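Local coordinates for protein AvmM (Streptomyces sp. NBRC 109436, PDB 7FE6) that catalyses a macrocyclization step, by dehydration and Michael-type addition, in the biosynthesis of alchivemycin A, at residues A[26-31]-A[153-158]; A[41-46]-A[140-145]. All coordinates share one frame; numbering follows the deposited sequence.

Contact 1: A[26-31]-A[153-158]; sequences ADFIGV and AGIFAL
A26, F28 and V31 face I155 and A157 across the core of a beta-sandwich, between its two sheets, the axes of strands 26-29 and 153-158 passing 7.7 Å apart at 143° between their chain directions, near antiparallel but too far apart for backbone pairing. The side-chain contacts are all apolar, though the F28 ring also rests against backbone atoms of I155 and F156. At one end the methyls of A26 and A157 meet, CB to CB at 3.6 Å. The F28 ring reaches furthest across: its CG stands anti to the carbonyl carbon (chi1 -72°), and its far atoms enter the space between I155 and A157. CZ comes 3.7 Å from CB of A157 and lies equally near the backbone O of I155, both meeting the ring obliquely, while the carbonyl carbon of F156 sits at the ring's edge. CE1 rests 4.1 Å from the CG2 branch of I155, the two side chains crossing at a slant. The other branch of I155 serves V31, its CD1 lying 4.3 Å from CG1 of the valine. An alanine at F28 would probably open a gap between the sheets, leaving A157 CB and I155 CG2 without the ring that fills it. On one side, strand 26-29 pairs with strand 40-49, where F28 also touches V45; strand 153-158 lies in the opposing sheet between strands 57-66 and 178-189, with I155 resting on L62 and F187.

Contact 2: A[41-46]-A[140-145]; sequences IEFSVF and VRLAFR
E42 and R141 meet side by side on one face of the sheet, and F43 and V140 on the other. R141 NE gives a nearly straight bond to E42 OE1 at 2.9 Å, and NH2 adds a weak one to the same oxygen. OE1 lies close to the guanidinium plane, yet NE reaches it from above the carboxylate plane, the two flat groups being turned 70° apart. E42 CG is anti to the backbone N (chi1 180°), and the extended chain beyond it runs alongside R141 CG. On the reverse face V140 CB sits over the F43 ring, a CH-pi contact 3.8 Å from the ring centroid and displaced toward the rim; V140 CG1 touches F43 CZ at 3.6 Å. The other methyl of V140, CG2, packs 3.8 Å from V45 CG1, and L142 CB comes to the edge of the F43 ring.

Antiparallel pairing fixes these neighbours. I41 with L142 and F43 with V140 are hydrogen-bonded pairs, each closed by two N-H...O bonds, and E42 with R141 is the non-hydrogen-bonded pair between them. Farther out, E42 OE2 forms a salt bridge with R188 of the second subunit, and W88 makes a cation-pi contact with R141. A carboxylate shared by two arginines probably stays ionised and would offset their like charges. One face of the strand pair thus carries a charged network into the subunit interface, while the face of F43, V45 and V140 is apolar and packs on I155 and A157 inside the chain.

Both contacts are buried, but they differ in kind. Contact 1 spans the interior between two facing sheets through apolar side chains, whereas contact 2 joins adjacent strands of one sheet by backbone bonds and adds a charged pair on the face turned to the second subunit. Strands 24-29 and 40-49 are neighbours in that sheet, so the contacts adjoin: I29 N lies 2.9 Å from S44 O and D27 N 3.0 Å from F46 O, both probable hydrogen bonds. F43 and L142 also touch I155, which extends the apolar layer of contact 1 under contact 2. The centres of the two contacts are about 10 Å apart, with the side chains of A26 and V45 about 12 and 13 Å from bound alchivemycin A.

Contact 1: A[26-31]-A[153-158]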
loop_
_atom_site.group_PDB
_atom_site.type_symbol
_atom_site.label_atom_id
_atom_site.label_comp_id
_atom_site.label_asym_id
_atom_site.label_seq_id
_atom_site.Cartn_x
_atom_site.Cartn_y
_atom_site.Cartn_z
ATOM N N ALA A 26 6.310 3.417 -6.807
ATOM C CA ALA A 26 5.008 3.047 -7.359
ATOM C C ALA A 26 4.106 2.429 -6.286
ATOM O O ALA A 26 4.574 1.741 -5.375
ATOM C CB ALA A 26 5.162 2.077 -8.524
ATOM N N ASP A 27 2.792 2.639 -6.432
ATOM C CA ASP A 27 1.812 2.096 -5.501
ATOM C C ASP A 27 0.684 1.385 -6.244
ATOM O O ASP A 27 0.287 1.790 -7.344
ATOM C CB ASP A 27 1.221 3.178 -4.604
ATOM C CG ASP A 27 2.276 3.836 -3.753
ATOM O OD1 ASP A 27 2.959 3.118 -2.998
ATOM O OD2 ASP A 27 2.415 5.073 -3.810
ATOM N N PHE A 28 0.178 0.310 -5.629
ATOM C CA PHE A 28 -0.965 -0.441 -6.128
ATOM C C PHE A 28 -2.209 -0.127 -5.303
ATOM O O PHE A 28 -2.138 0.083 -4.086
ATOM C CB PHE A 28 -0.694 -1.952 -6.079
ATOM C CG PHE A 28 0.294 -2.451 -7.110
ATOM C CD1 PHE A 28 -0.092 -2.635 -8.436
ATOM C CD2 PHE A 28 1.582 -2.809 -6.748
ATOM C CE1 PHE A 28 0.794 -3.125 -9.376
ATOM C CE2 PHE A 28 2.485 -3.303 -7.713
ATOM C CZ PHE A 28 2.085 -3.446 -9.016
ATOM N N ILE A 29 -3.362 -0.119 -5.971
ATOM C CA ILE A 29 -4.661 -0.020 -5.311
ATOM C C ILE A 29 -5.568 -1.088 -5.903
ATOM O O ILE A 29 -5.714 -1.162 -7.127
ATOM C CB ILE A 29 -5.316 1.367 -5.484
ATOM C CG1 ILE A 29 -4.532 2.457 -4.750
ATOM C CG2 ILE A 29 -6.754 1.345 -4.948
ATOM C CD1 ILE A 29 -4.600 2.350 -3.223
ATOM N N GLY A 30 -6.169 -1.921 -5.043
ATOM C CA GLY A 30 -7.222 -2.813 -5.473
ATOM C C GLY A 30 -6.772 -4.101 -6.120
ATOM O O GLY A 30 -7.595 -4.780 -6.741
ATOM N N VAL A 31 -5.497 -4.460 -6.006
ATOM C CA VAL A 31 -5.008 -5.763 -6.452
ATOM C C VAL A 31 -5.503 -6.847 -5.496
ATOM O O VAL A 31 -5.169 -6.812 -4.301
ATOM C CB VAL A 31 -3.474 -5.788 -6.523
ATOM C CG1 VAL A 31 -2.992 -7.122 -7.132
ATOM C CG2 VAL A 31 -2.977 -4.612 -7.328
ATOM N N ALA A 153 2.733 -15.858 -7.352
ATOM C CA ALA A 153 2.928 -15.010 -8.505
ATOM C C ALA A 153 2.977 -13.578 -8.009
ATOM O O ALA A 153 2.607 -13.278 -6.867
ATOM C CB ALA A 153 1.802 -15.198 -9.532
ATOM N N GLY A 154 3.405 -12.680 -8.879
ATOM C CA GLY A 154 3.427 -11.278 -8.517
ATOM C C GLY A 154 3.154 -10.419 -9.723
ATOM O O GLY A 154 3.489 -10.778 -10.862
ATOM N N ILE A 155 2.523 -9.276 -9.472
ATOM C CA ILE A 155 2.548 -8.165 -10.410
ATOM C C ILE A 155 3.557 -7.163 -9.870
ATOM O O ILE A 155 3.523 -6.809 -8.680
ATOM C CB ILE A 155 1.161 -7.535 -10.579
ATOM C CG1 ILE A 155 0.140 -8.614 -10.924
ATOM C CG2 ILE A 155 1.197 -6.510 -11.683
ATOM C CD1 ILE A 155 -1.312 -8.133 -10.946
ATOM N N PHE A 156 4.442 -6.694 -10.734
ATOM C CA PHE A 156 5.480 -5.762 -10.330
ATOM C C PHE A 156 5.381 -4.479 -11.135
ATOM O O PHE A 156 5.150 -4.511 -12.348
ATOM C CB PHE A 156 6.873 -6.336 -10.504
ATOM C CG PHE A 156 7.175 -7.509 -9.615
ATOM C CD1 PHE A 156 6.696 -8.788 -9.936
ATOM C CD2 PHE A 156 7.958 -7.337 -8.466
ATOM C CE1 PHE A 156 6.995 -9.868 -9.148
ATOM C CE2 PHE A 156 8.253 -8.406 -7.654
ATOM C CZ PHE A 156 7.772 -9.688 -7.997
ATOM N N ALA A 157 5.509 -3.353 -10.440
ATOM C CA ALA A 157 5.493 -2.042 -11.065
ATOM C C ALA A 157 6.924 -1.545 -11.203
ATOM O O ALA A 157 7.649 -1.434 -10.209
ATOM C CB ALA A 157 4.646 -1.070 -10.248
ATOM N N LEU A 158 7.325 -1.240 -12.432
ATOM C CA LEU A 158 8.683 -0.783 -12.717
ATOM C C LEU A 158 8.562 0.536 -13.463
ATOM O O LEU A 158 8.391 0.541 -14.697
ATOM C CB LEU A 158 9.462 -1.801 -13.547
ATOM C CG LEU A 158 10.838 -1.338 -14.043
ATOM C CD1 LEU A 158 11.863 -1.212 -12.894
ATOM C CD2 LEU A 158 11.337 -2.237 -15.162
#

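Contact 2: A[41-46]-A[140-145]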
loop_
_atom_site.group_PDB
_atom_site.type_symbol
_atom_site.label_atom_id
_atom_site.label_comp_id
_atom_site.label_asym_id
_atom_site.label_seq_id
_atom_site.Cartn_x
_atom_site.Cartn_y
_atom_site.Cartn_z
ATOM N N ILE A 41 -10.294 -8.512 -13.520
ATOM C CA ILE A 41 -10.170 -7.584 -12.414
ATOM C C ILE A 41 -9.670 -6.252 -12.957
ATOM O O ILE A 41 -8.970 -6.187 -13.979
ATOM C CB ILE A 41 -9.218 -8.112 -11.328
ATOM C CG1 ILE A 41 -7.796 -8.160 -11.890
ATOM C CG2 ILE A 41 -9.707 -9.489 -10.812
ATOM C CD1 ILE A 41 -6.732 -8.193 -10.876
ATOM N N GLU A 42 -10.029 -5.184 -12.255
ATOM C CA GLU A 42 -9.494 -3.858 -12.506
ATOM C C GLU A 42 -8.789 -3.398 -11.244
ATOM O O GLU A 42 -9.340 -3.518 -10.153
ATOM C CB GLU A 42 -10.599 -2.867 -12.873
ATOM C CG GLU A 42 -10.093 -1.443 -13.157
ATOM C CD GLU A 42 -11.128 -0.573 -13.881
ATOM O OE1 GLU A 42 -12.055 -1.137 -14.534
ATOM O OE2 GLU A 42 -11.000 0.687 -13.800
ATOM N N PHE A 43 -7.576 -2.887 -11.392
ATOM C CA PHE A 43 -6.843 -2.247 -10.309
ATOM C C PHE A 43 -6.199 -0.979 -10.859
ATOM O O PHE A 43 -6.316 -0.655 -12.042
ATOM C CB PHE A 43 -5.794 -3.177 -9.675
ATOM C CG PHE A 43 -4.724 -3.638 -10.630
ATOM C CD1 PHE A 43 -4.899 -4.790 -11.392
ATOM C CD2 PHE A 43 -3.552 -2.903 -10.796
ATOM C CE1 PHE A 43 -3.923 -5.209 -12.279
ATOM C CE2 PHE A 43 -2.572 -3.327 -11.669
ATOM C CZ PHE A 43 -2.767 -4.488 -12.420
ATOM N N SER A 44 -5.578 -0.214 -9.976
ATOM C CA SER A 44 -4.859 0.960 -10.403
ATOM C C SER A 44 -3.444 0.882 -9.856
ATOM O O SER A 44 -3.166 0.197 -8.870
ATOM C CB SER A 44 -5.563 2.277 -10.001
ATOM O OG SER A 44 -5.377 2.626 -8.644
ATOM N N VAL A 45 -2.538 1.534 -10.564
ATOM C CA VAL A 45 -1.140 1.598 -10.178
ATOM C C VAL A 45 -0.641 2.961 -10.636
ATOM O O VAL A 45 -1.045 3.458 -11.693
ATOM C CB VAL A 45 -0.340 0.407 -10.779
ATOM C CG1 VAL A 45 -0.637 0.230 -12.279
ATOM C CG2 VAL A 45 1.177 0.532 -10.532
ATOM N N PHE A 46 0.212 3.584 -9.837
ATOM C CA PHE A 46 0.620 4.941 -10.146
ATOM C C PHE A 46 2.051 5.133 -9.678
ATOM O O PHE A 46 2.458 4.571 -8.658
ATOM C CB PHE A 46 -0.321 5.985 -9.510
ATOM C CG PHE A 46 -0.913 5.579 -8.164
ATOM C CD1 PHE A 46 -2.029 4.752 -8.098
ATOM C CD2 PHE A 46 -0.376 6.078 -6.973
ATOM C CE1 PHE A 46 -2.573 4.378 -6.877
ATOM C CE2 PHE A 46 -0.915 5.722 -5.736
ATOM C CZ PHE A 46 -2.025 4.872 -5.682
ATOM N N VAL A 140 -5.859 -0.452 -14.770
ATOM C CA VAL A 140 -5.457 -1.675 -15.463
ATOM C C VAL A 140 -6.559 -2.726 -15.354
ATOM O O VAL A 140 -7.011 -3.045 -14.249
ATOM C CB VAL A 140 -4.143 -2.242 -14.893
ATOM C CG1 VAL A 140 -3.698 -3.409 -15.731
ATOM C CG2 VAL A 140 -3.091 -1.208 -14.838
ATOM N N ARG A 141 -6.942 -3.310 -16.487
ATOM C CA ARG A 141 -7.882 -4.419 -16.521
ATOM C C ARG A 141 -7.145 -5.674 -16.972
ATOM O O ARG A 141 -6.542 -5.700 -18.063
ATOM C CB ARG A 141 -9.067 -4.117 -17.432
ATOM C CG ARG A 141 -10.052 -3.124 -16.862
ATOM C CD ARG A 141 -11.015 -2.593 -17.928
ATOM N NE ARG A 141 -11.954 -1.639 -17.369
ATOM C CZ ARG A 141 -12.660 -0.756 -18.072
ATOM N NH1 ARG A 141 -12.535 -0.671 -19.396
ATOM N NH2 ARG A 141 -13.479 0.082 -17.439
ATOM N N LEU A 142 -7.224 -6.721 -16.144
ATOM C CA LEU A 142 -6.398 -7.903 -16.298
ATOM C C LEU A 142 -7.257 -9.141 -16.136
ATOM O O LEU A 142 -8.129 -9.197 -15.260
ATOM C CB LEU A 142 -5.275 -7.932 -15.273
ATOM C CG LEU A 142 -4.362 -9.151 -15.283
ATOM C CD1 LEU A 142 -3.680 -9.294 -16.630
ATOM C CD2 LEU A 142 -3.346 -9.035 -14.170
ATOM N N ALA A 143 -7.010 -10.119 -17.004
ATOM C CA ALA A 143 -7.694 -11.400 -16.965
ATOM C C ALA A 143 -6.732 -12.461 -17.474
ATOM O O ALA A 143 -6.146 -12.301 -18.548
ATOM C CB ALA A 143 -8.976 -11.369 -17.812
ATOM N N PHE A 144 -6.564 -13.533 -16.710
ATOM C CA PHE A 144 -5.835 -14.687 -17.205
ATOM C C PHE A 144 -6.810 -15.668 -17.819
ATOM O O PHE A 144 -7.960 -15.776 -17.387
ATOM C CB PHE A 144 -5.045 -15.361 -16.097
ATOM C CG PHE A 144 -3.960 -14.507 -15.547
ATOM C CD1 PHE A 144 -2.686 -14.529 -16.119
ATOM C CD2 PHE A 144 -4.205 -13.654 -14.483
ATOM C CE1 PHE A 144 -1.674 -13.725 -15.610
ATOM C CE2 PHE A 144 -3.199 -12.850 -13.976
ATOM C CZ PHE A 144 -1.938 -12.885 -14.534
ATOM N N ARG A 145 -6.354 -16.372 -18.850
ATOM C CA ARG A 145 -7.233 -17.338 -19.474
ATOM C C ARG A 145 -7.570 -18.433 -18.469
ATOM O O ARG A 145 -6.792 -18.730 -17.557
ATOM C CB ARG A 145 -6.585 -17.931 -20.733
ATOM C CG ARG A 145 -5.337 -18.764 -20.470
ATOM C CD ARG A 145 -4.817 -19.412 -21.754
ATOM N NE ARG A 145 -3.711 -20.336 -21.508
ATOM C CZ ARG A 145 -3.865 -21.549 -20.989
ATOM N NH1 ARG A 145 -5.073 -21.978 -20.647
ATOM N NH2 ARG A 145 -2.815 -22.336 -20.798
#